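Local coordinates for papain inhibitor (Streptomyces mobaraensis, PDB 5NTB), which inhibits the cysteine proteases papain and bromelain and the serine protease trypsin, and serves as a glutamine and lysine donor substrate for transglutaminase, at residues V35-A40 against V56-S61; W42-P45 against D50-C53. One frame throughout, in Å; residues are numbered along the deposited sequence. Where two conformers were deposited one is given.

Contact 1 of 2, residues V35-A40 against V56-S61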
ATOM      1  N   VAL A  35       1.696  -2.135   2.607  1.00 11.67           N
ATOM      2  CA  VAL A  35       1.129  -0.955   1.969  1.00 11.65           C
ATOM      3  C   VAL A  35      -0.115  -0.514   2.727  1.00 13.47           C
ATOM      4  O   VAL A  35      -0.868  -1.333   3.271  1.00 11.87           O
ATOM      5  CB  VAL A  35       0.808  -1.209   0.483  1.00 12.28           C
ATOM      6  CG1 VAL A  35      -0.279  -2.230   0.333  1.00 12.27           C
ATOM      7  CG2 VAL A  35       0.411   0.098  -0.226  1.00 12.35           C
ATOM      8  N   ALA A  36      -0.310   0.804   2.763  1.00 12.51           N
ATOM      9  CA  ALA A  36      -1.558   1.434   3.185  1.00 11.14           C
ATOM     10  C   ALA A  36      -2.328   1.848   1.941  1.00 11.99           C
ATOM     11  O   ALA A  36      -1.796   2.571   1.086  1.00 12.41           O
ATOM     12  CB  ALA A  36      -1.281   2.640   4.084  1.00 13.16           C
ATOM     13  N   ILE A  37      -3.556   1.353   1.826  1.00 12.69           N
ATOM     14  CA  ILE A  37      -4.397   1.506   0.640  1.00 12.03           C
ATOM     15  C   ILE A  37      -5.339   2.696   0.813  1.00 12.86           C
ATOM     16  O   ILE A  37      -5.920   2.880   1.893  1.00 13.38           O
ATOM     17  CB  ILE A  37      -5.170   0.205   0.376  1.00 11.49           C
ATOM     18  CG1 ILE A  37      -4.208  -0.903  -0.053  1.00 12.91           C
ATOM     19  CG2 ILE A  37      -6.321   0.400  -0.639  1.00 12.40           C
ATOM     20  CD1 ILE A  37      -3.467  -0.627  -1.349  1.00 14.24           C
ATOM     21  N   PRO A  38      -5.518   3.523  -0.220  1.00 12.01           N
ATOM     22  CA  PRO A  38      -6.409   4.689  -0.107  1.00 11.75           C
ATOM     23  C   PRO A  38      -7.811   4.332   0.360  1.00 10.77           C
ATOM     24  O   PRO A  38      -8.365   3.285   0.004  1.00 13.72           O
ATOM     25  CB  PRO A  38      -6.449   5.253  -1.532  1.00 17.27           C
ATOM     26  CG  PRO A  38      -5.304   4.681  -2.227  1.00 16.23           C
ATOM     27  CD  PRO A  38      -4.801   3.473  -1.502  1.00 12.80           C
ATOM     28  N   ALA A  39      -8.407   5.271   1.108  1.00 15.15           N
ATOM     29  CA  ALA A  39      -9.683   5.021   1.767  1.00 17.05           C
ATOM     30  C   ALA A  39     -10.789   4.674   0.779  1.00 14.91           C
ATOM     31  O   ALA A  39     -11.720   3.950   1.137  1.00 17.23           O
ATOM     32  CB  ALA A  39     -10.091   6.236   2.600  1.00 20.56           C
ATOM     33  N   ALA A  40     -10.697   5.144  -0.466  1.00 15.11           N
ATOM     34  CA  ALA A  40     -11.779   4.915  -1.421  1.00 17.15           C
ATOM     35  C   ALA A  40     -11.987   3.439  -1.748  1.00 14.56           C
ATOM     36  O   ALA A  40     -13.045   3.078  -2.280  1.00 17.17           O
ATOM     37  CB  ALA A  40     -11.520   5.702  -2.703  1.00 18.32           C
ATOM     38  N   VAL A  56      -4.956 -10.072   0.588  1.00 15.47           N
ATOM     39  CA  VAL A  56      -4.752  -9.149  -0.521  1.00 14.13           C
ATOM     40  C   VAL A  56      -3.384  -8.499  -0.377  1.00 14.20           C
ATOM     41  O   VAL A  56      -3.000  -8.055   0.713  1.00 15.70           O
ATOM     42  CB  VAL A  56      -5.862  -8.086  -0.580  1.00 15.50           C
ATOM     43  CG1 VAL A  56      -5.577  -7.086  -1.704  1.00 16.08           C
ATOM     44  CG2 VAL A  56      -7.227  -8.756  -0.769  1.00 16.22           C
ATOM     45  N   SER A  57      -2.638  -8.482  -1.467  1.00 13.69           N
ATOM     46  CA  SER A  57      -1.368  -7.783  -1.580  1.00 12.03           C
ATOM     47  C   SER A  57      -1.453  -6.809  -2.742  1.00 12.66           C
ATOM     48  O   SER A  57      -2.454  -6.742  -3.458  1.00 15.09           O
ATOM     49  CB  SER A  57      -0.209  -8.759  -1.795  1.00 14.85           C
ATOM     50  OG  SER A  57      -0.028  -9.600  -0.674  1.00 17.38           O
ATOM     51  N   VAL A  58      -0.404  -6.026  -2.903  0.66 13.29           N
ATOM     52  CA  VAL A  58      -0.241  -5.273  -4.132  0.66 12.42           C
ATOM     53  C   VAL A  58       1.082  -5.662  -4.756  0.66 12.85           C
ATOM     54  O   VAL A  58       2.037  -6.053  -4.080  0.66 13.59           O
ATOM     55  CB  VAL A  58      -0.305  -3.750  -3.926  0.66 12.84           C
ATOM     56  CG1 VAL A  58      -1.703  -3.342  -3.475  0.66 13.17           C
ATOM     57  CG2 VAL A  58       0.748  -3.310  -2.940  0.66 12.48           C
ATOM     58  N   GLU A  59       1.121  -5.554  -6.069  1.00 12.76           N
ATOM     59  CA  GLU A  59       2.360  -5.598  -6.830  1.00 12.61           C
ATOM     60  C   GLU A  59       2.596  -4.187  -7.335  1.00 13.66           C
ATOM     61  O   GLU A  59       1.711  -3.601  -7.974  1.00 15.25           O
ATOM     62  CB  GLU A  59       2.274  -6.601  -7.982  1.00 16.86           C
ATOM     63  CG  GLU A  59       2.450  -8.025  -7.493  1.00 22.24           C
ATOM     64  CD  GLU A  59       2.464  -9.050  -8.612  1.00 32.24           C
ATOM     65  OE1 GLU A  59       2.358 -10.259  -8.307  1.00 36.91           O
ATOM     66  OE2 GLU A  59       2.587  -8.648  -9.786  1.00 27.91           O
ATOM     67  N   VAL A  60       3.752  -3.628  -6.992  1.00 12.33           N
ATOM     68  CA  VAL A  60       4.101  -2.244  -7.290  1.00 12.45           C
ATOM     69  C   VAL A  60       5.312  -2.250  -8.200  1.00 15.14           C
ATOM     70  O   VAL A  60       6.327  -2.882  -7.883  1.00 14.87           O
ATOM     71  CB  VAL A  60       4.415  -1.436  -6.020  1.00 16.80           C
ATOM     72  CG1 VAL A  60       4.624   0.039  -6.388  1.00 15.61           C
ATOM     73  CG2 VAL A  60       3.306  -1.597  -4.997  1.00 17.93           C
ATOM     74  N   SER A  61       5.214  -1.533  -9.312  1.00 16.57           N
ATOM     75  CA  SER A  61       6.279  -1.482 -10.300  1.00 16.91           C
ATOM     76  C   SER A  61       6.740  -0.048 -10.470  1.00 16.78           C
ATOM     77  O   SER A  61       5.920   0.867 -10.615  1.00 16.50           O
ATOM     78  CB  SER A  61       5.814  -2.044 -11.642  1.00 15.72           C
ATOM     79  OG  SER A  61       5.322  -3.360 -11.483  1.00 23.03           O
TER

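Contact 2 of 2, residues W42-P45 against D50-C53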
ATOM      1  N   TRP A  42     -11.894   1.009   0.662  1.00 14.06           N
ATOM      2  CA  TRP A  42     -12.393   0.329   1.846  1.00 14.01           C
ATOM      3  C   TRP A  42     -13.917   0.342   1.841  1.00 18.49           C
ATOM      4  O   TRP A  42     -14.540   1.330   1.440  1.00 20.77           O
ATOM      5  CB  TRP A  42     -11.826   0.990   3.107  1.00 13.70           C
ATOM      6  CG  TRP A  42     -10.324   0.794   3.176  1.00 13.46           C
ATOM      7  CD1 TRP A  42      -9.380   1.373   2.359  1.00 14.10           C
ATOM      8  CD2 TRP A  42      -9.599  -0.082   4.060  1.00 14.15           C
ATOM      9  NE1 TRP A  42      -8.116   0.925   2.696  1.00 14.16           N
ATOM     10  CE2 TRP A  42      -8.227   0.032   3.733  1.00 14.73           C
ATOM     11  CE3 TRP A  42      -9.975  -0.943   5.104  1.00 13.62           C
ATOM     12  CZ2 TRP A  42      -7.241  -0.684   4.399  1.00 15.40           C
ATOM     13  CZ3 TRP A  42      -8.989  -1.649   5.770  1.00 15.04           C
ATOM     14  CH2 TRP A  42      -7.632  -1.519   5.407  1.00 16.12           C
ATOM     15  N   THR A  43     -14.512  -0.780   2.268  1.00 15.24           N
ATOM     16  CA  THR A  43     -15.956  -0.973   2.110  1.00 18.04           C
ATOM     17  C   THR A  43     -16.676  -1.305   3.403  1.00 20.89           C
ATOM     18  O   THR A  43     -17.818  -0.874   3.584  1.00 23.14           O
ATOM     19  CB  THR A  43     -16.256  -2.087   1.085  1.00 19.38           C
ATOM     20  OG1 THR A  43     -15.496  -3.268   1.393  1.00 20.69           O
ATOM     21  CG2 THR A  43     -15.922  -1.620  -0.318  1.00 19.56           C
ATOM     22  N   THR A  44     -16.060  -2.071   4.291  1.00 18.48           N
ATOM     23  CA  THR A  44     -16.815  -2.495   5.457  1.00 22.91           C
ATOM     24  C   THR A  44     -16.850  -1.388   6.502  1.00 18.32           C
ATOM     25  O   THR A  44     -15.905  -0.608   6.627  1.00 20.32           O
ATOM     26  CB  THR A  44     -16.212  -3.759   6.061  1.00 19.34           C
ATOM     27  OG1 THR A  44     -14.834  -3.528   6.367  1.00 17.96           O
ATOM     28  CG2 THR A  44     -16.316  -4.915   5.083  1.00 21.35           C
ATOM     29  N   PRO A  45     -17.933  -1.294   7.277  1.00 20.08           N
ATOM     30  CA  PRO A  45     -17.994  -0.234   8.287  1.00 21.38           C
ATOM     31  C   PRO A  45     -16.988  -0.436   9.405  1.00 19.18           C
ATOM     32  O   PRO A  45     -16.613   0.535  10.072  1.00 24.19           O
ATOM     33  CB  PRO A  45     -19.445  -0.304   8.789  1.00 21.66           C
ATOM     34  CG  PRO A  45     -19.907  -1.679   8.433  1.00 23.62           C
ATOM     35  CD  PRO A  45     -19.162  -2.099   7.211  1.00 24.02           C
ATOM     36  N   ASP A  50     -12.425  -5.612   6.738  1.00 14.05           N
ATOM     37  CA  ASP A  50     -12.468  -5.319   5.314  1.00 14.09           C
ATOM     38  C   ASP A  50     -11.845  -6.461   4.515  1.00 13.88           C
ATOM     39  O   ASP A  50     -10.838  -7.033   4.929  1.00 15.04           O
ATOM     40  CB  ASP A  50     -11.727  -4.022   5.016  1.00 13.25           C
ATOM     41  CG  ASP A  50     -12.145  -3.412   3.697  1.00 13.66           C
ATOM     42  OD1 ASP A  50     -11.680  -3.905   2.646  1.00 15.13           O
ATOM     43  OD2 ASP A  50     -12.950  -2.456   3.727  1.00 16.61           O
ATOM     44  N   PRO A  51     -12.410  -6.804   3.356  1.00 14.35           N
ATOM     45  CA  PRO A  51     -11.767  -7.824   2.517  1.00 15.38           C
ATOM     46  C   PRO A  51     -10.351  -7.459   2.106  1.00 14.99           C
ATOM     47  O   PRO A  51      -9.556  -8.364   1.829  1.00 16.73           O
ATOM     48  CB  PRO A  51     -12.705  -7.933   1.303  1.00 18.15           C
ATOM     49  CG  PRO A  51     -13.634  -6.751   1.407  1.00 24.78           C
ATOM     50  CD  PRO A  51     -13.739  -6.426   2.858  1.00 16.22           C
ATOM     51  N   LEU A  52      -9.994  -6.168   2.110  1.00 13.15           N
ATOM     52  CA  LEU A  52      -8.612  -5.777   1.847  1.00 12.83           C
ATOM     53  C   LEU A  52      -7.633  -6.393   2.826  1.00 17.71           C
ATOM     54  O   LEU A  52      -6.445  -6.484   2.516  1.00 16.52           O
ATOM     55  CB  LEU A  52      -8.482  -4.255   1.904  1.00 14.85           C
ATOM     56  CG  LEU A  52      -9.010  -3.512   0.674  1.00 14.68           C
ATOM     57  CD1 LEU A  52      -9.125  -2.028   0.986  1.00 15.08           C
ATOM     58  CD2 LEU A  52      -8.089  -3.731  -0.532  1.00 14.87           C
ATOM     59  N   CYS A  53      -8.103  -6.809   3.993  1.00 15.30           N
ATOM     60  CA  CYS A  53      -7.246  -7.344   5.040  1.00 17.21           C
ATOM     61  C   CYS A  53      -7.071  -8.851   4.967  1.00 19.54           C
ATOM     62  O   CYS A  53      -6.326  -9.410   5.783  1.00 20.17           O
ATOM     63  CB  CYS A  53      -7.809  -6.958   6.405  1.00 16.33           C
ATOM     64  SG  CYS A  53      -7.836  -5.153   6.659  1.00 17.66           S
TER
HETATM   65  O   HOH W   1     -12.881  -3.232   0.469  1.00 16.63           O
HETATM   66  O   HOH W   2     -13.339  -0.729   5.887  1.00 16.99           O

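Contact 1 of 2, residues V35-A40 against V56-S61
Val58 meets Val35 and Ile37 with its two methyl groups, one for each. CG2 of Val58 lies 3.6 Å from CG1 of Val35 and 4.0 Å from Val35 CB, and the valines meet at a slant. The other branch, Val58 CG1, is 3.9 Å from Ile37 CD1, so the ends of these two side chains meet. In the conformer described, Val58 CG1 stands anti to its own carbonyl carbon (chi1 -66°), which turns CG2 to the valine and CG1 to the isoleucine. A second conformer is modelled, so this methyl assignment may not hold throughout. All three residues are buried, and the contact is purely apolar.

The strands 35-38 and 57-62 are not paired with each other; the nearest CA atoms, those of Val35 and Val58, are 7.6 Å apart. Strand 65-75 pairs with both, parallel to 35-38 and antiparallel to 57-62. It sends Val69 against Val35 and Val58, and Val71 against Ile37. Ile83 and Leu85 also pack on Val35, and Phe108 on Ile37. The contact's centre lies about 3 Å from the centre of the chain. The contact is part of the hydrophobic core of a double-psi beta-barrel, the fold of this family.

Contact 2 of 2, residues W42-P45 against D50-C53
Asp50 and Trp42 are brought together by two different side-chain turns. In Asp50, CG lies anti to the backbone N (chi1 -159°), which carries the carboxylate to the backbone of Thr43 and Thr44. In Trp42, CG lies beside the backbone N (chi1 -66°), which places one face of the indole against Leu52 CD1. Asp50 CB packs 3.5 Å from Trp42 CE3, approaching the ring obliquely. Asp50 OD2 accepts two backbone bonds. Thr43 N reaches its syn lone pair at 2.7 Å in a nearly straight bond (167°), while Thr44 N comes from above the carboxylate plane at 3.2 Å. Water 2 also donates to OD2 and links it to Thr44 O. The other oxygen, OD1, uses its anti lone pair to accept from Leu52 N at 2.9 Å, closing an Asx turn. Water 1 joins OD1 to Thr43 OG1.

With an alanine at Asp50 both carboxylate oxygens are gone, and the N-H groups of Thr43, Thr44 and Leu52 would probably be left without these acceptors and the two arms less firmly joined.

Leu52 CD1 sits almost directly above the five-membered ring of the indole, 3.5 Å from its centroid, a CH-pi contact. Cys53 SG approaches obliquely, 3.8 Å from Trp42 CZ3, and is disulfide-bonded to Cys23. The indole NE1 is hydrogen-bonded to Ile37 O. Thr44 CG2 rests against the Pro51 ring at CD, 3.7 Å away, and Thr44 OG1 is hydrogen-bonded to Asn46 O. The site is a loop closed on itself by an aspartate whose Asx turn leads into the short 3-10 segment 51-53.

Overall arrangement
From the N terminus, the chain first reaches strand 35-38, the first half of contact 1. It then leaves the barrel in the long connection to strand 57-62. Within that connection, 42-45 and 50-53 meet in contact 2 and close a small loop of four residues. Strand 57-62 follows and completes contact 1, so contact 2 lies wholly within the larger loop and the two do not cross. Their centres are about 13 Å apart. They touch by packing at two places: Ile37 CG2 is 4.0 Å from Leu52 CD1, and Val56 CG2 is 3.5 Å from Pro51 O. The connection is thus tied to the barrel core.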